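Long-range contacts in putative glucoamylase (Bacteroides uniformis, PDB 4GL3), which is a putative glucoamylase of the six-hairpin glycosidase clan and probably hydrolyses glycosidic bonds in glucose-containing saccharides: residues I65-E69 with A136-F141; M82-R87 with R150-I155; F115-D119 with W184-H188; G247-F251 with W301-A305; G292-Y296 with N366-N370. Residue numbers count along the deposited sequence, not the author numbering.

Contacts 1 and 2 are helix pairings from the same four-helix neighbourhood, and they touch each other. Contact 1 joins helices 54-69 and 124-140. Contact 2 joins the helices that follow each of these, 75-90 and 146-161. Contact 2 is buried and apolar; contact 1 is partly buried and adds a tyrosine-glutamate hydrogen bond. The other three contacts join loops. Contact 4 is buried and depends on two hydrogen bonds from backbone amides. Contact 5 touches it through Tyr296 and Leu303, but lies at the surface and has a single amide-to-hydroxyl bond. Contact 3, also at the surface, rests on van der Waals packing, mostly around one selenomethionine.

Contact 1: residues I65-E69 with A136-F141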
# COMPACT_ATOMS: atom_id res chain seq x y z
N ILE A 65 0.81 -5.47 -13.38
CA ILE A 65 1.85 -4.84 -14.22
C ILE A 65 3.22 -5.51 -13.97
O ILE A 65 3.93 -5.85 -14.94
CB ILE A 65 1.95 -3.32 -13.99
CG1 ILE A 65 0.57 -2.64 -14.26
CG2 ILE A 65 3.04 -2.72 -14.89
CD1 ILE A 65 0.46 -1.24 -13.64
N VAL A 66 3.55 -5.76 -12.70
CA VAL A 66 4.78 -6.48 -12.32
C VAL A 66 4.81 -7.86 -12.99
O VAL A 66 5.79 -8.26 -13.62
CB VAL A 66 4.93 -6.59 -10.79
CG1 VAL A 66 6.12 -7.48 -10.38
CG2 VAL A 66 5.08 -5.20 -10.15
N GLY A 67 3.69 -8.56 -12.90
CA GLY A 67 3.55 -9.91 -13.48
C GLY A 67 3.72 -9.98 -14.99
O GLY A 67 4.31 -10.95 -15.50
N ILE A 68 3.23 -8.97 -15.71
CA ILE A 68 3.45 -8.91 -17.15
C ILE A 68 4.95 -8.76 -17.44
O ILE A 68 5.50 -9.49 -18.24
CB ILE A 68 2.72 -7.74 -17.84
CG1 ILE A 68 1.19 -7.92 -17.76
CG2 ILE A 68 3.15 -7.67 -19.30
CD1 ILE A 68 0.40 -6.65 -18.08
N GLU A 69 5.57 -7.79 -16.78
CA GLU A 69 7.00 -7.50 -16.97
C GLU A 69 7.90 -8.65 -16.54
O GLU A 69 8.94 -8.82 -17.12
CB GLU A 69 7.37 -6.20 -16.24
CG GLU A 69 6.79 -4.98 -16.93
CD GLU A 69 7.33 -4.78 -18.34
OE1 GLU A 69 8.57 -4.81 -18.50
OE2 GLU A 69 6.54 -4.62 -19.27
N ALA A 136 -0.76 4.40 -12.51
CA ALA A 136 0.34 3.59 -13.02
C ALA A 136 -0.14 2.78 -14.22
O ALA A 136 0.52 2.79 -15.27
CB ALA A 136 0.92 2.67 -11.93
N ALA A 137 -1.28 2.12 -14.11
CA ALA A 137 -1.80 1.31 -15.25
C ALA A 137 -2.09 2.18 -16.48
O ALA A 137 -1.77 1.80 -17.60
CB ALA A 137 -3.03 0.51 -14.83
N HIS A 138 -2.66 3.37 -16.27
CA HIS A 138 -2.87 4.34 -17.36
C HIS A 138 -1.57 4.65 -18.13
O HIS A 138 -1.56 4.78 -19.33
CB HIS A 138 -3.49 5.66 -16.82
CG HIS A 138 -3.86 6.64 -17.89
ND1 HIS A 138 -2.95 7.53 -18.43
CD2 HIS A 138 -5.04 6.87 -18.53
CE1 HIS A 138 -3.55 8.24 -19.38
NE2 HIS A 138 -4.81 7.86 -19.46
N GLN A 139 -0.47 4.75 -17.41
CA GLN A 139 0.82 5.06 -18.00
C GLN A 139 1.52 3.85 -18.57
O GLN A 139 2.49 4.00 -19.32
CB GLN A 139 1.73 5.75 -16.96
CG GLN A 139 1.13 7.06 -16.47
CD GLN A 139 0.93 8.09 -17.58
OE1 GLN A 139 -0.19 8.30 -18.07
NE2 GLN A 139 2.04 8.69 -18.02
N TYR A 140 1.05 2.64 -18.24
CA TYR A 140 1.69 1.40 -18.76
C TYR A 140 1.01 0.86 -20.02
O TYR A 140 1.69 0.47 -20.98
CB TYR A 140 1.62 0.30 -17.70
CG TYR A 140 2.26 -1.01 -18.14
CD1 TYR A 140 3.65 -1.16 -18.19
CD2 TYR A 140 1.48 -2.11 -18.48
CE1 TYR A 140 4.24 -2.35 -18.57
CE2 TYR A 140 2.06 -3.30 -18.88
CZ TYR A 140 3.44 -3.41 -18.91
OH TYR A 140 3.99 -4.57 -19.30
N PHE A 141 -0.32 0.79 -20.01
CA PHE A 141 -1.11 0.24 -21.15
C PHE A 141 -1.32 1.25 -22.28
O PHE A 141 -2.45 1.70 -22.52
CB PHE A 141 -2.45 -0.31 -20.66
CG PHE A 141 -2.30 -1.50 -19.77
CD1 PHE A 141 -2.01 -2.73 -20.29
CD2 PHE A 141 -2.39 -1.36 -18.42
CE1 PHE A 141 -1.82 -3.82 -19.47
CE2 PHE A 141 -2.24 -2.44 -17.58
CZ PHE A 141 -1.97 -3.69 -18.12
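Apolar packing makes up most of this contact. Ile65 puts CD1 over the start of 136-141, 3.8 Å from Ala137 CA and 4.3 Å from Ala136 CB. Ile68 CD1 reaches both rings, lying 3.8 Å from Tyr140 CE2 and 3.8 Å from Phe141 CZ. A CH-pi contact is set into this patch. Ile65 CG2 sits 3.7 Å from the centroid of the Tyr140 ring, almost straight above its face.

The segments lie at the C-terminal parts of helices 54-69 and 124-140, which run in broadly the same direction, with 34° between the segment axes. This fits an alpha/alpha barrel, the fold of the six-hairpin clan. The axes stay 12.1 Å apart, so long side chains must span the gap, and Tyr140 and Ile65 do most of this.

The polar link lies at the exposed edge. Tyr140 OH donates a short hydrogen bond of 2.6 Å to Glu69 OE2, near the plane of the ring. Leu399 of helix 395-401 touches both Ile65 and Tyr140.

Contact 2: residues M82-R87 with R150-I155; sequences MLKIVR and RIRGII
Both segments are regular alpha-helix, within helices 75-90 and 146-161. They run nearly parallel: the segment axes come within 9.6 Å and cross at +24°. The register pairs Leu83 with Ile151 (CA to CA 5.5 Å) and Val86 with Ile154 (6.7 Å).

Ile151, Ile154 and Ile155 all take the mt rotamer. Ile154 has its CA-to-CB bond toward the other helix. The other two start sideways and reach in with their ends. Met82, a selenomethionine, is tpp. Its CB lies 3.9 Å from Ile151 CD1, while its end leads away to helix 54-69. Leu83 is tp, with CB 4.0 Å from Ile151 CG1, and with CD1 4.1 Å from Ile154 CD1 and 3.6 Å from Arg150 CG. Arg150 has chi1 t, with chi2 (91°) and chi3 (-100°) between wells. Val86 has chi1 m; its CB is 3.8 Å and its O 3.5 Å from Ile154 CG2, and its CG1 is 3.9 Å from Ile155 CG1. At the exposed edge Arg87 (chi1 -84°, then extended) lays CG 3.7 Å from Ile154 CD1.

Parallel pairing of alternate helices along the chain is characteristic of an alpha/alpha barrel, consistent with the six-hairpin clan. Helix 124-140 touches both helices.

The contact is made mainly by aliphatic groups, and even the arginines contribute methylenes. Close fit and exclusion of water, not polar pairing, are therefore likely to hold these two segments together.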
# COMPACT_ATOMS: atom_id res chain seq x y z
N MSE A 82 -7.04 -6.44 -16.63
CA MSE A 82 -7.14 -5.04 -16.30
C MSE A 82 -8.44 -4.41 -16.84
O MSE A 82 -9.11 -3.65 -16.12
CB MSE A 82 -5.93 -4.27 -16.85
CG MSE A 82 -5.85 -2.82 -16.40
SE MSE A 82 -5.54 -2.59 -14.50
CE MSE A 82 -4.13 -3.91 -14.34
N LEU A 83 -8.79 -4.72 -18.07
CA LEU A 83 -10.06 -4.25 -18.64
C LEU A 83 -11.25 -4.76 -17.82
O LEU A 83 -12.16 -3.97 -17.55
CB LEU A 83 -10.20 -4.58 -20.15
CG LEU A 83 -11.46 -4.05 -20.89
CD1 LEU A 83 -11.61 -2.53 -20.70
CD2 LEU A 83 -11.46 -4.42 -22.37
N LYS A 84 -11.24 -6.03 -17.40
CA LYS A 84 -12.29 -6.56 -16.56
C LYS A 84 -12.42 -5.72 -15.24
O LYS A 84 -13.52 -5.35 -14.83
CB LYS A 84 -12.09 -8.05 -16.23
CG LYS A 84 -13.16 -8.70 -15.33
CD LYS A 84 -13.16 -10.24 -15.41
CE LYS A 84 -12.02 -10.80 -14.59
NZ LYS A 84 -11.84 -12.31 -14.64
N ILE A 85 -11.28 -5.42 -14.62
CA ILE A 85 -11.24 -4.70 -13.39
C ILE A 85 -11.80 -3.31 -13.54
O ILE A 85 -12.68 -2.92 -12.75
CB ILE A 85 -9.80 -4.62 -12.81
CG1 ILE A 85 -9.35 -5.99 -12.28
CG2 ILE A 85 -9.72 -3.60 -11.67
CD1 ILE A 85 -7.83 -6.13 -12.06
N VAL A 86 -11.33 -2.55 -14.52
CA VAL A 86 -11.76 -1.16 -14.64
C VAL A 86 -13.18 -1.04 -15.17
O VAL A 86 -13.93 -0.11 -14.78
CB VAL A 86 -10.74 -0.28 -15.45
CG1 VAL A 86 -9.39 -0.38 -14.81
CG2 VAL A 86 -10.67 -0.64 -16.92
N ARG A 87 -13.61 -2.01 -15.98
CA ARG A 87 -15.03 -2.05 -16.33
C ARG A 87 -15.92 -2.29 -15.09
O ARG A 87 -16.97 -1.67 -14.97
CB ARG A 87 -15.34 -3.11 -17.40
CG ARG A 87 -15.13 -2.68 -18.82
CD ARG A 87 -15.34 -3.82 -19.80
NE ARG A 87 -15.37 -3.32 -21.18
CZ ARG A 87 -15.14 -4.05 -22.29
NH1 ARG A 87 -14.82 -5.34 -22.21
NH2 ARG A 87 -15.21 -3.47 -23.50
N ARG A 150 -9.30 1.31 -24.36
CA ARG A 150 -10.46 1.33 -23.48
C ARG A 150 -10.04 1.38 -22.01
O ARG A 150 -10.66 2.07 -21.23
CB ARG A 150 -11.31 0.11 -23.75
CG ARG A 150 -12.64 0.06 -23.00
CD ARG A 150 -13.75 0.70 -23.83
NE ARG A 150 -14.06 2.07 -23.40
CZ ARG A 150 -15.04 2.41 -22.56
NH1 ARG A 150 -15.84 1.49 -22.01
NH2 ARG A 150 -15.22 3.70 -22.24
N ILE A 151 -9.00 0.63 -21.65
CA ILE A 151 -8.40 0.74 -20.33
C ILE A 151 -8.06 2.19 -19.99
O ILE A 151 -8.43 2.69 -18.93
CB ILE A 151 -7.11 -0.11 -20.19
CG1 ILE A 151 -7.43 -1.63 -20.13
CG2 ILE A 151 -6.39 0.27 -18.91
CD1 ILE A 151 -6.25 -2.57 -20.37
N ARG A 152 -7.33 2.86 -20.86
CA ARG A 152 -6.93 4.26 -20.60
C ARG A 152 -8.12 5.20 -20.50
O ARG A 152 -8.13 6.08 -19.63
CB ARG A 152 -5.95 4.77 -21.70
CG ARG A 152 -4.56 4.12 -21.64
CD ARG A 152 -3.54 4.86 -22.49
NE ARG A 152 -4.02 5.16 -23.86
CZ ARG A 152 -4.04 4.29 -24.86
NH1 ARG A 152 -3.61 3.04 -24.71
NH2 ARG A 152 -4.50 4.68 -26.06
N GLY A 153 -9.08 5.05 -21.40
CA GLY A 153 -10.31 5.88 -21.42
C GLY A 153 -11.11 5.74 -20.15
O GLY A 153 -11.56 6.75 -19.55
N ILE A 154 -11.29 4.49 -19.70
CA ILE A 154 -12.05 4.25 -18.51
C ILE A 154 -11.31 4.82 -17.33
O ILE A 154 -11.92 5.48 -16.50
CB ILE A 154 -12.37 2.74 -18.26
CG1 ILE A 154 -13.40 2.22 -19.30
CG2 ILE A 154 -12.89 2.54 -16.81
CD1 ILE A 154 -13.63 0.70 -19.30
N ILE A 155 -10.00 4.58 -17.23
CA ILE A 155 -9.24 5.06 -16.07
C ILE A 155 -9.28 6.60 -16.04
O ILE A 155 -9.45 7.18 -15.00
CB ILE A 155 -7.77 4.56 -16.06
CG1 ILE A 155 -7.72 3.06 -15.71
CG2 ILE A 155 -6.92 5.39 -15.10
CD1 ILE A 155 -6.37 2.38 -15.87

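Contact 3: residues F115-D119 with W184-H188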
# COMPACT_ATOMS: atom_id res chain seq x y z
N PHE A 115 -17.75 -1.62 6.44
CA PHE A 115 -16.59 -2.01 7.22
C PHE A 115 -16.92 -1.93 8.74
O PHE A 115 -16.40 -2.71 9.51
CB PHE A 115 -15.40 -1.14 6.86
CG PHE A 115 -14.10 -1.63 7.44
CD1 PHE A 115 -13.49 -2.78 6.95
CD2 PHE A 115 -13.50 -0.97 8.50
CE1 PHE A 115 -12.29 -3.26 7.49
CE2 PHE A 115 -12.29 -1.43 9.02
CZ PHE A 115 -11.70 -2.59 8.53
N SER A 116 -17.78 -0.99 9.13
CA SER A 116 -18.33 -0.91 10.47
C SER A 116 -19.71 -0.23 10.37
O SER A 116 -20.15 0.16 9.29
CB SER A 116 -17.39 -0.13 11.38
OG SER A 116 -17.35 1.22 10.98
N ARG A 117 -20.38 -0.12 11.49
CA ARG A 117 -21.75 0.38 11.51
C ARG A 117 -21.99 1.68 10.76
O ARG A 117 -22.94 1.77 10.00
CB ARG A 117 -22.24 0.46 12.94
CG ARG A 117 -23.73 0.82 13.08
CD ARG A 117 -24.22 0.49 14.48
NE ARG A 117 -25.64 0.81 14.66
CZ ARG A 117 -26.13 1.81 15.37
NH1 ARG A 117 -25.34 2.64 16.05
NH2 ARG A 117 -27.45 1.96 15.46
N LYS A 118 -21.14 2.68 10.98
CA LYS A 118 -21.29 3.97 10.34
C LYS A 118 -20.33 4.17 9.14
O LYS A 118 -20.34 5.22 8.52
CB LYS A 118 -21.06 5.06 11.37
CG LYS A 118 -22.06 5.06 12.53
CD LYS A 118 -22.11 6.41 13.22
CE LYS A 118 -23.10 6.40 14.39
NZ LYS A 118 -23.13 7.68 15.14
N ASP A 119 -19.49 3.16 8.84
CA ASP A 119 -18.54 3.20 7.70
C ASP A 119 -19.09 2.34 6.57
O ASP A 119 -18.67 1.19 6.34
CB ASP A 119 -17.16 2.69 8.14
CG ASP A 119 -16.08 2.78 7.06
OD1 ASP A 119 -16.33 3.27 5.92
OD2 ASP A 119 -14.94 2.38 7.42
N TRP A 184 -21.14 12.82 7.75
CA TRP A 184 -19.77 12.99 8.25
C TRP A 184 -19.54 12.43 9.63
O TRP A 184 -18.56 12.80 10.32
CB TRP A 184 -19.42 14.51 8.24
CG TRP A 184 -19.58 15.13 6.86
CD1 TRP A 184 -20.60 15.93 6.43
CD2 TRP A 184 -18.71 14.96 5.75
NE1 TRP A 184 -20.42 16.26 5.10
CE2 TRP A 184 -19.28 15.68 4.66
CE3 TRP A 184 -17.53 14.25 5.55
CZ2 TRP A 184 -18.68 15.73 3.42
CZ3 TRP A 184 -16.93 14.31 4.32
CH2 TRP A 184 -17.52 15.03 3.25
N ALA A 185 -20.41 11.52 10.10
CA ALA A 185 -20.33 11.04 11.49
C ALA A 185 -18.99 10.32 11.83
O ALA A 185 -18.60 10.31 12.96
CB ALA A 185 -21.50 10.13 11.83
N MSE A 186 -18.32 9.70 10.88
CA MSE A 186 -17.03 9.02 11.16
C MSE A 186 -16.02 10.10 11.61
O MSE A 186 -15.17 9.86 12.46
CB MSE A 186 -16.51 8.22 9.94
CG MSE A 186 -17.22 6.85 9.62
SE MSE A 186 -17.15 5.58 11.10
CE MSE A 186 -15.22 5.07 10.76
N ASN A 187 -16.13 11.28 11.04
CA ASN A 187 -15.41 12.46 11.54
C ASN A 187 -13.91 12.17 11.80
O ASN A 187 -13.39 12.54 12.85
CB ASN A 187 -16.08 12.99 12.84
CG ASN A 187 -15.56 14.35 13.23
OD1 ASN A 187 -15.16 15.11 12.35
ND2 ASN A 187 -15.51 14.65 14.50
N HIS A 188 -13.22 11.59 10.81
CA HIS A 188 -11.82 11.15 10.97
C HIS A 188 -10.95 12.02 10.03
O HIS A 188 -10.90 11.80 8.84
CB HIS A 188 -11.75 9.67 10.64
CG HIS A 188 -10.46 8.99 11.00
ND1 HIS A 188 -9.25 9.63 10.98
CD2 HIS A 188 -10.20 7.70 11.28
CE1 HIS A 188 -8.29 8.77 11.30
NE2 HIS A 188 -8.84 7.59 11.49
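Two surface loops meet here, both outside the helices of the chain. Residues 115-119 lie between the short strands 112-113 and 122-123. Residues 184-188 follow strand 177-178 and open with a type I beta turn from Trp184 to Asn187.

The first loop is closed by its own backbone. Phe115 N donates to Asp119 O at 3.0 Å, and Asp119 N donates to Ser116 O at 3.1 Å. Phe115 itself turns to other partners: its ring stacks with His103 and meets Trp104 edge-to-face.

Ser116 comes next, in an extended backbone conformation. Its CA-to-CB bond points toward the other loop, but OG only grazes Met186 SE at 4.4 Å. Arg117 then brings the chain round.

Lys118 is the main contributor from this side. Its carbonyl O is 3.7 Å from Met186 CG. Its side chain makes contact through methylenes: CD lies 4.0 Å from Ala185 CB, and CB 4.0 Å from Met186 SE.

Asp119 ends the segment and is buried. A bound glycerol, probably from the crystallisation liquor, lies about 3 Å from its side chain at the nearest atoms. The site may mark a small pocket.

Met186 is a selenomethionine, and chi1, chi2 and chi3 of its side chain are all in the m well. This folded shape brings its end to the first loop, where Met186 CE stops 4.0 Å from Asp119 CB.

Contact 4: residues G247-F251 with W301-A305; sequences GPLFF and WGLTA
Residues 247-251 bend from extended to helical backbone angles. Gly247 has phi/psi 101/-175°, a conformation that calls for glycine. Pro248 is at -53/139°, and 249-251 have helical angles without the regular bonds. Phe251 N bonds Pro248 O at 3.2 Å. Residues 301-305 are mostly extended; at Gly302 (123/105°) a CB would jam against the preceding carbonyl O. The closest CA pair is Pro248 and Thr304, 4.1 Å apart.

Two successive amides tie the segments together. Leu249 N donates to Leu303 O (3.0 Å, N-H...O angle 159°), and Phe250 N donates to Thr304 OG1 (3.1 Å, N-H...O angle 148°). Thr304 has chi1 t. Its OG1 is also 3.7 Å from Pro248 CB and lies at the edge of the Phe250 ring.

Leu249 (tp) sets CD2 4.0 Å from Trp301 CZ3, at the indole edge. Phe250 (chi1 p) brings CE1 4.0 Å from Ala305 CB. A bound Tris molecule about 3 Å from Phe250, nearest atoms, may mark a pocket.

The contact thus joins two irregular segments of the putative glucoamylase region. Helix 271-288 lies between them in sequence and touches Leu249, Trp301 and Leu303. Helix 326-331 packs on Trp301 and Thr304, helix 337-349 covers Trp301, and residues 301-305 lead into strand 305-306.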
# COMPACT_ATOMS: atom_id res chain seq x y z
N GLY A 247 5.83 4.31 13.99
CA GLY A 247 4.62 3.54 13.81
C GLY A 247 4.90 2.20 13.13
O GLY A 247 6.04 1.81 12.90
N PRO A 248 3.83 1.47 12.84
CA PRO A 248 3.92 0.26 12.00
C PRO A 248 4.64 0.55 10.67
O PRO A 248 4.44 1.63 10.03
CB PRO A 248 2.46 -0.11 11.74
CG PRO A 248 1.62 0.76 12.66
CD PRO A 248 2.45 1.94 13.06
N LEU A 249 5.49 -0.39 10.25
CA LEU A 249 6.40 -0.14 9.10
C LEU A 249 5.65 0.04 7.78
O LEU A 249 6.20 0.64 6.85
CB LEU A 249 7.55 -1.18 9.01
CG LEU A 249 8.77 -0.80 8.16
CD1 LEU A 249 9.36 0.60 8.45
CD2 LEU A 249 9.83 -1.87 8.31
N PHE A 250 4.39 -0.43 7.68
CA PHE A 250 3.66 -0.24 6.42
C PHE A 250 3.41 1.24 6.06
O PHE A 250 3.05 1.54 4.92
CB PHE A 250 2.33 -1.03 6.36
CG PHE A 250 1.14 -0.32 7.03
CD1 PHE A 250 0.94 -0.43 8.41
CD2 PHE A 250 0.25 0.45 6.29
CE1 PHE A 250 -0.16 0.18 9.04
CE2 PHE A 250 -0.86 1.05 6.92
CZ PHE A 250 -1.05 0.93 8.29
N PHE A 251 3.57 2.16 7.01
CA PHE A 251 3.52 3.57 6.69
C PHE A 251 4.56 3.96 5.59
O PHE A 251 4.34 4.93 4.88
CB PHE A 251 3.76 4.45 7.93
CG PHE A 251 2.66 4.43 9.00
CD1 PHE A 251 1.48 3.72 8.85
CD2 PHE A 251 2.85 5.16 10.19
CE1 PHE A 251 0.50 3.75 9.84
CE2 PHE A 251 1.89 5.19 11.17
CZ PHE A 251 0.70 4.51 10.98
N TRP A 301 13.20 -9.56 11.87
CA TRP A 301 12.74 -8.22 12.24
C TRP A 301 11.61 -7.80 11.34
O TRP A 301 11.42 -8.37 10.26
CB TRP A 301 13.87 -7.19 12.13
CG TRP A 301 14.45 -6.99 10.75
CD1 TRP A 301 15.42 -7.74 10.15
CD2 TRP A 301 14.12 -5.95 9.80
NE1 TRP A 301 15.70 -7.25 8.89
CE2 TRP A 301 14.92 -6.16 8.65
CE3 TRP A 301 13.21 -4.89 9.80
CZ2 TRP A 301 14.85 -5.33 7.54
CZ3 TRP A 301 13.14 -4.09 8.69
CH2 TRP A 301 13.95 -4.31 7.58
N GLY A 302 10.88 -6.78 11.80
CA GLY A 302 9.84 -6.13 11.02
C GLY A 302 8.52 -6.19 11.75
O GLY A 302 7.86 -7.24 11.78
N LEU A 303 8.11 -5.05 12.33
CA LEU A 303 6.83 -4.91 13.02
C LEU A 303 5.87 -3.97 12.26
O LEU A 303 6.20 -2.81 11.95
CB LEU A 303 7.06 -4.37 14.44
CG LEU A 303 7.96 -5.18 15.37
CD1 LEU A 303 8.20 -4.42 16.67
CD2 LEU A 303 7.37 -6.57 15.62
N THR A 304 4.68 -4.50 11.95
CA THR A 304 3.62 -3.75 11.31
C THR A 304 2.25 -4.40 11.63
O THR A 304 2.17 -5.47 12.25
CB THR A 304 3.87 -3.68 9.80
OG1 THR A 304 3.03 -2.69 9.22
CG2 THR A 304 3.61 -5.05 9.10
N ALA A 305 1.18 -3.73 11.20
CA ALA A 305 -0.19 -4.25 11.37
C ALA A 305 -0.37 -5.58 10.64
O ALA A 305 -0.03 -5.70 9.45
CB ALA A 305 -1.25 -3.22 10.88

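Contact 5: residues G292-Y296 with N366-N370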
# COMPACT_ATOMS: atom_id res chain seq x y z
N GLY A 292 12.17 -9.17 25.21
CA GLY A 292 12.78 -10.49 25.25
C GLY A 292 12.02 -11.58 24.50
O GLY A 292 12.01 -12.71 24.92
N TYR A 293 11.37 -11.25 23.39
CA TYR A 293 10.68 -12.28 22.62
C TYR A 293 11.65 -13.25 21.98
O TYR A 293 12.81 -12.91 21.75
CB TYR A 293 9.81 -11.64 21.58
CG TYR A 293 8.59 -10.96 22.16
CD1 TYR A 293 7.64 -11.70 22.86
CD2 TYR A 293 8.41 -9.61 22.04
CE1 TYR A 293 6.52 -11.09 23.40
CE2 TYR A 293 7.28 -9.00 22.56
CZ TYR A 293 6.35 -9.75 23.26
OH TYR A 293 5.22 -9.16 23.75
N LYS A 294 11.20 -14.48 21.71
CA LYS A 294 12.04 -15.48 21.06
C LYS A 294 12.32 -15.15 19.58
O LYS A 294 11.41 -14.81 18.82
CB LYS A 294 11.39 -16.86 21.18
CG LYS A 294 12.21 -17.99 20.58
CD LYS A 294 11.75 -19.33 21.14
CE LYS A 294 12.17 -20.47 20.23
NZ LYS A 294 12.28 -21.75 20.99
N GLY A 295 13.60 -15.21 19.19
CA GLY A 295 14.02 -15.07 17.78
C GLY A 295 14.15 -13.68 17.18
O GLY A 295 14.61 -13.55 16.07
N TYR A 296 13.74 -12.63 17.88
CA TYR A 296 13.87 -11.27 17.36
C TYR A 296 15.34 -10.96 17.12
O TYR A 296 16.17 -11.23 17.99
CB TYR A 296 13.33 -10.25 18.37
CG TYR A 296 11.85 -9.98 18.36
CD1 TYR A 296 10.93 -10.95 18.02
CD2 TYR A 296 11.38 -8.77 18.79
CE1 TYR A 296 9.55 -10.67 18.03
CE2 TYR A 296 10.01 -8.48 18.82
CZ TYR A 296 9.10 -9.43 18.45
OH TYR A 296 7.76 -9.11 18.51
N ASN A 366 4.65 -15.79 15.43
CA ASN A 366 5.09 -15.50 16.80
C ASN A 366 5.88 -16.70 17.30
O ASN A 366 5.29 -17.70 17.72
CB ASN A 366 3.89 -15.23 17.70
CG ASN A 366 4.29 -14.88 19.13
OD1 ASN A 366 5.29 -15.38 19.68
ND2 ASN A 366 3.50 -14.00 19.76
N LEU A 367 7.20 -16.63 17.25
CA LEU A 367 8.02 -17.77 17.67
C LEU A 367 7.92 -18.05 19.17
O LEU A 367 8.07 -19.20 19.59
CB LEU A 367 9.49 -17.58 17.25
CG LEU A 367 9.77 -17.57 15.75
CD1 LEU A 367 11.27 -17.53 15.50
CD2 LEU A 367 9.14 -18.78 15.07
N THR A 368 7.64 -17.02 19.99
CA THR A 368 7.49 -17.21 21.44
C THR A 368 6.27 -18.09 21.72
O THR A 368 6.36 -18.94 22.58
CB THR A 368 7.33 -15.88 22.24
OG1 THR A 368 8.35 -14.95 21.85
CG2 THR A 368 7.42 -16.13 23.76
N GLU A 369 5.15 -17.88 21.03
CA GLU A 369 3.94 -18.71 21.26
C GLU A 369 3.84 -19.87 20.26
O GLU A 369 2.83 -20.56 20.22
CB GLU A 369 2.66 -17.88 21.15
CG GLU A 369 2.64 -16.58 21.95
CD GLU A 369 2.78 -16.78 23.44
OE1 GLU A 369 2.37 -17.84 23.95
OE2 GLU A 369 3.29 -15.86 24.12
N ASN A 370 4.88 -20.06 19.45
CA ASN A 370 4.92 -21.08 18.41
C ASN A 370 3.74 -21.02 17.44
O ASN A 370 3.17 -22.03 17.09
CB ASN A 370 5.07 -22.48 19.05
CG ASN A 370 5.45 -23.55 18.04
OD1 ASN A 370 6.09 -23.29 17.02
ND2 ASN A 370 5.02 -24.76 18.30
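A threonine hydroxyl takes the place of a backbone carbonyl in this contact. Lys294 N donates to Thr368 OG1 at 2.9 Å, with an N-H...O angle of 161°. It is the one hydrogen bond between the two segments. The same OG1 lies 3.5 Å from Tyr293 CD1, at the edge of the tyrosine ring.

Thr368 lies within a local turn. Asn366 belongs to strand 365-366, and its OD1 accepts from Glu369 N at 2.8 Å. This is an Asx motif. It lies in the loop that leads to strand 371-372, and the turn carries Leu367 and Thr368 to the opposing loop. That loop, 292-296, follows helix 271-288.

Leu367 supplies much of the non-polar surface. Its CB lies against the Lys294 carbonyl, 3.7 Å from Lys294 O, and Leu367 CD1 is 4.3 Å from Gly295 CA. A CB on Gly295 would fall 2.8 Å from that CD1 and clash, and the residue also has a positive phi. Lys294 starts toward the other segment, with CG 4.3 Å from Leu367 CB, but its end leads away. Beyond the contact, Tyr293 OH bonds Asp320 O and Tyr296 OH bonds Asp320 OD1. Leu367 packs on Phe372 of strand 371-372.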